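Local coordinates for protein fiber (Human adenovirus 35, PDB 2QLK) that probably attaches the virus to host cells, its trimeric head (knob) domain, the part described here, binding the receptor CD46, at residues N22-C34 with N43-G55. Sequence-based numbering, arbitrary orientation.
Sequences NTLWTGINPPPNC and NDGKLTLVLVKNG
In the antiparallel sheet of the fibre knob that meets the neighbouring subunits, Thr23, Leu24 and Trp25 pair with Val52, Leu51 and Val50, and the chain then loops out before rejoining the same strand near its start. Leu24 and Leu51 form the hydrogen-bonded pair, Leu24 N to Leu51 O and Leu51 N to Leu24 O both measuring 2.8 Å. On the other face Trp25 and Val50 lie side by side, with Val50 CG2 at the indole edge, 4.0 Å from Trp25 CE3; the chain folds back so that Gly27 CA sits over the centre of one ring face. Thr26 continues the pairing with one backbone and one side-chain bond: with chi1 at 54°, Thr26 OG1 stands between its own N and carbonyl carbon and accepts Leu49 N at 3.1 Å, while Thr26 N reaches Leu49 O.

Past the loop, Asn33 copies a strand partner with its amide. Asn33 OD1 receives Leu47 N on a lone pair at 3.0 Å, almost perfectly straight (179°), and Asn33 ND2 donates to Leu47 O, also 3.0 Å, close to the plane of both groups; this two-point grip fixes the amide's rotation. Asn33 N and Cys34 N both converge on Gly45 O, a classic beta bulge, the former at 2.9 Å, the latter from above the carbonyl plane. Cys34 SG packs against Leu47 CB, and the Pro32 ring runs alongside the extended Lys46 chain, Pro32 CD 3.9 Å from Lys46 CE.

Strand 45-54 is flanked across the sheet by strand 57-66, and strand 23-25 by strand 106-107. Leu47 and Leu49 face Trp183 and Phe181 of strand 177-186 in the opposing sheet, whereas Val50 and Val52 pack on Leu57 and Asn54 of a neighbouring subunit.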
loop_
_atom_site.group_PDB
_atom_site.type_symbol
_atom_site.label_atom_id
_atom_site.label_comp_id
_atom_site.label_asym_id
_atom_site.label_seq_id
_atom_site.Cartn_x
_atom_site.Cartn_y
_atom_site.Cartn_z
ATOM N N ASN A 22 7.628 15.397 11.676
ATOM C CA ASN A 22 7.254 15.461 10.270
ATOM C C ASN A 22 5.946 14.707 10.075
ATOM O O ASN A 22 5.797 13.911 9.145
ATOM C CB ASN A 22 8.351 14.828 9.421
ATOM C CG ASN A 22 8.598 13.379 9.781
ATOM O OD1 ASN A 22 8.891 13.054 10.934
ATOM N ND2 ASN A 22 8.481 12.496 8.793
ATOM N N THR A 23 4.989 14.979 10.953
ATOM C CA THR A 23 3.711 14.306 10.890
ATOM C C THR A 23 2.509 15.210 11.196
ATOM O O THR A 23 2.427 15.840 12.257
ATOM C CB THR A 23 3.738 13.071 11.829
ATOM O OG1 THR A 23 2.403 12.617 12.098
ATOM C CG2 THR A 23 4.453 13.415 13.129
ATOM N N LEU A 24 1.591 15.276 10.233
ATOM C CA LEU A 24 0.371 16.068 10.337
ATOM C C LEU A 24 -0.811 15.085 10.458
ATOM O O LEU A 24 -0.983 14.216 9.601
ATOM C CB LEU A 24 0.236 16.923 9.082
ATOM C CG LEU A 24 -0.799 18.031 8.988
ATOM C CD1 LEU A 24 -0.599 19.056 10.115
ATOM C CD2 LEU A 24 -0.646 18.698 7.621
ATOM N N TRP A 25 -1.617 15.199 11.511
ATOM C CA TRP A 25 -2.720 14.261 11.685
ATOM C C TRP A 25 -3.889 14.776 12.493
ATOM O O TRP A 25 -3.857 15.879 13.055
ATOM C CB TRP A 25 -2.204 12.964 12.331
ATOM C CG TRP A 25 -1.715 13.128 13.754
ATOM C CD1 TRP A 25 -1.388 14.296 14.379
ATOM C CD2 TRP A 25 -1.486 12.084 14.717
ATOM N NE1 TRP A 25 -0.973 14.050 15.663
ATOM C CE2 TRP A 25 -1.021 12.703 15.900
ATOM C CE3 TRP A 25 -1.629 10.691 14.696
ATOM C CZ2 TRP A 25 -0.695 11.977 17.056
ATOM C CZ3 TRP A 25 -1.302 9.962 15.853
ATOM C CH2 TRP A 25 -0.841 10.614 17.015
ATOM N N THR A 26 -4.921 13.946 12.565
ATOM C CA THR A 26 -6.119 14.284 13.293
ATOM C C THR A 26 -5.989 13.899 14.766
ATOM O O THR A 26 -6.890 14.180 15.545
ATOM C CB THR A 26 -7.357 13.543 12.728
ATOM O OG1 THR A 26 -7.107 12.133 12.701
ATOM C CG2 THR A 26 -7.702 14.019 11.347
ATOM N N GLY A 27 -4.872 13.277 15.140
ATOM C CA GLY A 27 -4.702 12.822 16.511
ATOM C C GLY A 27 -5.329 11.439 16.545
ATOM O O GLY A 27 -6.283 11.198 15.799
ATOM N N ILE A 28 -4.828 10.540 17.387
ATOM C CA ILE A 28 -5.359 9.177 17.444
ATOM C C ILE A 28 -6.878 9.020 17.492
ATOM O O ILE A 28 -7.516 8.899 16.452
ATOM C CB ILE A 28 -4.748 8.382 18.613
ATOM C CG1 ILE A 28 -3.253 8.168 18.357
ATOM C CG2 ILE A 28 -5.445 7.027 18.750
ATOM C CD1 ILE A 28 -2.540 7.405 19.442
ATOM N N ASN A 29 -7.453 8.997 18.690
ATOM C CA ASN A 29 -8.899 8.834 18.849
ATOM C C ASN A 29 -9.586 10.193 18.965
ATOM O O ASN A 29 -9.994 10.599 20.053
ATOM C CB ASN A 29 -9.189 8.005 20.106
ATOM C CG ASN A 29 -10.673 7.758 20.322
ATOM O OD1 ASN A 29 -11.466 8.693 20.445
ATOM N ND2 ASN A 29 -11.054 6.490 20.373
ATOM N N PRO A 30 -9.742 10.902 17.838
ATOM C CA PRO A 30 -10.378 12.221 17.832
ATOM C C PRO A 30 -11.868 12.157 18.109
ATOM O O PRO A 30 -12.483 11.097 18.019
ATOM C CB PRO A 30 -10.115 12.706 16.421
ATOM C CG PRO A 30 -10.376 11.459 15.650
ATOM C CD PRO A 30 -9.614 10.406 16.456
ATOM N N PRO A 31 -12.469 13.304 18.464
ATOM C CA PRO A 31 -13.904 13.335 18.733
ATOM C C PRO A 31 -14.592 13.381 17.367
ATOM O O PRO A 31 -13.907 13.438 16.336
ATOM C CB PRO A 31 -14.071 14.646 19.491
ATOM C CG PRO A 31 -13.069 15.533 18.802
ATOM C CD PRO A 31 -11.856 14.623 18.712
ATOM N N PRO A 32 -15.936 13.314 17.332
ATOM C CA PRO A 32 -16.588 13.385 16.015
ATOM C C PRO A 32 -15.985 14.643 15.387
ATOM O O PRO A 32 -16.039 15.726 16.000
ATOM C CB PRO A 32 -18.061 13.558 16.365
ATOM C CG PRO A 32 -18.192 12.758 17.662
ATOM C CD PRO A 32 -16.909 13.085 18.415
ATOM N N ASN A 33 -15.403 14.504 14.191
ATOM C CA ASN A 33 -14.727 15.617 13.550
ATOM C C ASN A 33 -15.090 15.909 12.092
ATOM O O ASN A 33 -14.535 16.831 11.498
ATOM C CB ASN A 33 -13.212 15.407 13.673
ATOM C CG ASN A 33 -12.761 14.107 13.023
ATOM O OD1 ASN A 33 -13.547 13.449 12.343
ATOM N ND2 ASN A 33 -11.502 13.747 13.213
ATOM N N CYS A 34 -16.000 15.135 11.502
ATOM C CA CYS A 34 -16.392 15.411 10.119
ATOM C C CYS A 34 -17.888 15.251 9.910
ATOM O O CYS A 34 -18.584 14.734 10.764
ATOM C CB CYS A 34 -15.610 14.523 9.144
ATOM S SG CYS A 34 -15.818 12.782 9.408
ATOM N N ASN A 43 -21.192 16.949 13.833
ATOM C CA ASN A 43 -20.272 16.011 13.213
ATOM C C ASN A 43 -20.776 14.609 13.484
ATOM O O ASN A 43 -21.083 14.271 14.620
ATOM C CB ASN A 43 -18.883 16.260 13.774
ATOM C CG ASN A 43 -18.407 17.687 13.478
ATOM O OD1 ASN A 43 -17.489 18.205 14.106
ATOM N ND2 ASN A 43 -19.050 18.325 12.505
ATOM N N ASP A 44 -20.910 13.814 12.428
ATOM C CA ASP A 44 -21.431 12.465 12.563
ATOM C C ASP A 44 -20.449 11.368 12.250
ATOM O O ASP A 44 -20.842 10.204 12.110
ATOM C CB ASP A 44 -22.664 12.272 11.688
ATOM C CG ASP A 44 -22.456 12.762 10.280
ATOM O OD1 ASP A 44 -21.300 13.087 9.925
ATOM O OD2 ASP A 44 -23.462 12.829 9.532
ATOM N N GLY A 45 -19.186 11.729 12.133
ATOM C CA GLY A 45 -18.194 10.727 11.844
ATOM C C GLY A 45 -16.853 11.028 12.471
ATOM O O GLY A 45 -16.558 12.181 12.820
ATOM N N LYS A 46 -16.046 9.978 12.628
ATOM C CA LYS A 46 -14.703 10.117 13.186
ATOM C C LYS A 46 -13.675 9.680 12.163
ATOM O O LYS A 46 -13.513 8.500 11.887
ATOM C CB LYS A 46 -14.551 9.276 14.448
ATOM C CG LYS A 46 -15.454 9.722 15.577
ATOM C CD LYS A 46 -15.450 8.711 16.724
ATOM C CE LYS A 46 -16.170 9.273 17.963
ATOM N NZ LYS A 46 -16.369 8.242 19.044
ATOM N N LEU A 47 -12.993 10.649 11.593
ATOM C CA LEU A 47 -11.984 10.379 10.602
ATOM C C LEU A 47 -10.588 10.412 11.205
ATOM O O LEU A 47 -10.191 11.386 11.853
ATOM C CB LEU A 47 -12.096 11.413 9.490
ATOM C CG LEU A 47 -10.957 11.357 8.460
ATOM C CD1 LEU A 47 -11.258 10.239 7.413
ATOM C CD2 LEU A 47 -10.815 12.741 7.773
ATOM N N THR A 48 -9.855 9.326 11.013
ATOM C CA THR A 48 -8.470 9.225 11.476
ATOM C C THR A 48 -7.632 9.314 10.203
ATOM O O THR A 48 -7.670 8.424 9.333
ATOM C CB THR A 48 -8.178 7.875 12.155
ATOM O OG1 THR A 48 -8.991 7.746 13.329
ATOM C CG2 THR A 48 -6.685 7.756 12.525
ATOM N N LEU A 49 -6.890 10.400 10.092
ATOM C CA LEU A 49 -6.043 10.631 8.956
ATOM C C LEU A 49 -4.666 10.940 9.495
ATOM O O LEU A 49 -4.528 11.804 10.357
ATOM C CB LEU A 49 -6.535 11.837 8.174
ATOM C CG LEU A 49 -5.618 12.336 7.060
ATOM C CD1 LEU A 49 -5.510 11.299 5.923
ATOM C CD2 LEU A 49 -6.207 13.630 6.540
ATOM N N VAL A 50 -3.663 10.222 9.003
ATOM C CA VAL A 50 -2.301 10.436 9.394
ATOM C C VAL A 50 -1.472 10.669 8.127
ATOM O O VAL A 50 -1.443 9.833 7.227
ATOM C CB VAL A 50 -1.795 9.240 10.170
ATOM C CG1 VAL A 50 -0.403 9.546 10.757
ATOM C CG2 VAL A 50 -2.793 8.909 11.288
ATOM N N LEU A 51 -0.826 11.829 8.058
ATOM C CA LEU A 51 0.023 12.201 6.936
ATOM C C LEU A 51 1.458 12.363 7.448
ATOM O O LEU A 51 1.720 13.142 8.369
ATOM C CB LEU A 51 -0.456 13.515 6.326
ATOM C CG LEU A 51 -1.885 13.564 5.795
ATOM C CD1 LEU A 51 -2.253 14.973 5.413
ATOM C CD2 LEU A 51 -1.978 12.662 4.541
ATOM N N VAL A 52 2.376 11.599 6.862
ATOM C CA VAL A 52 3.776 11.641 7.240
ATOM C C VAL A 52 4.649 12.101 6.070
ATOM O O VAL A 52 4.584 11.535 4.966
ATOM C CB VAL A 52 4.275 10.254 7.699
ATOM C CG1 VAL A 52 5.799 10.276 7.855
ATOM C CG2 VAL A 52 3.601 9.844 9.004
ATOM N N LYS A 53 5.455 13.129 6.324
ATOM C CA LYS A 53 6.366 13.668 5.331
ATOM C C LYS A 53 7.517 12.683 5.290
ATOM O O LYS A 53 8.043 12.286 6.326
ATOM C CB LYS A 53 6.881 15.039 5.751
ATOM C CG LYS A 53 7.863 15.637 4.771
ATOM C CD LYS A 53 7.171 16.455 3.719
ATOM C CE LYS A 53 8.178 17.111 2.799
ATOM N NZ LYS A 53 7.542 18.191 1.998
ATOM N N ASN A 54 7.905 12.281 4.089
ATOM C CA ASN A 54 8.967 11.305 3.938
ATOM C C ASN A 54 9.599 11.564 2.578
ATOM O O ASN A 54 9.333 10.860 1.607
ATOM C CB ASN A 54 8.339 9.909 4.026
ATOM C CG ASN A 54 9.361 8.796 4.021
ATOM O OD1 ASN A 54 10.532 9.006 4.342
ATOM N ND2 ASN A 54 8.915 7.592 3.676
ATOM N N GLY A 55 10.418 12.614 2.513
ATOM C CA GLY A 55 11.069 12.976 1.266
ATOM C C GLY A 55 10.079 13.609 0.314
ATOM O O GLY A 55 9.247 14.415 0.718
#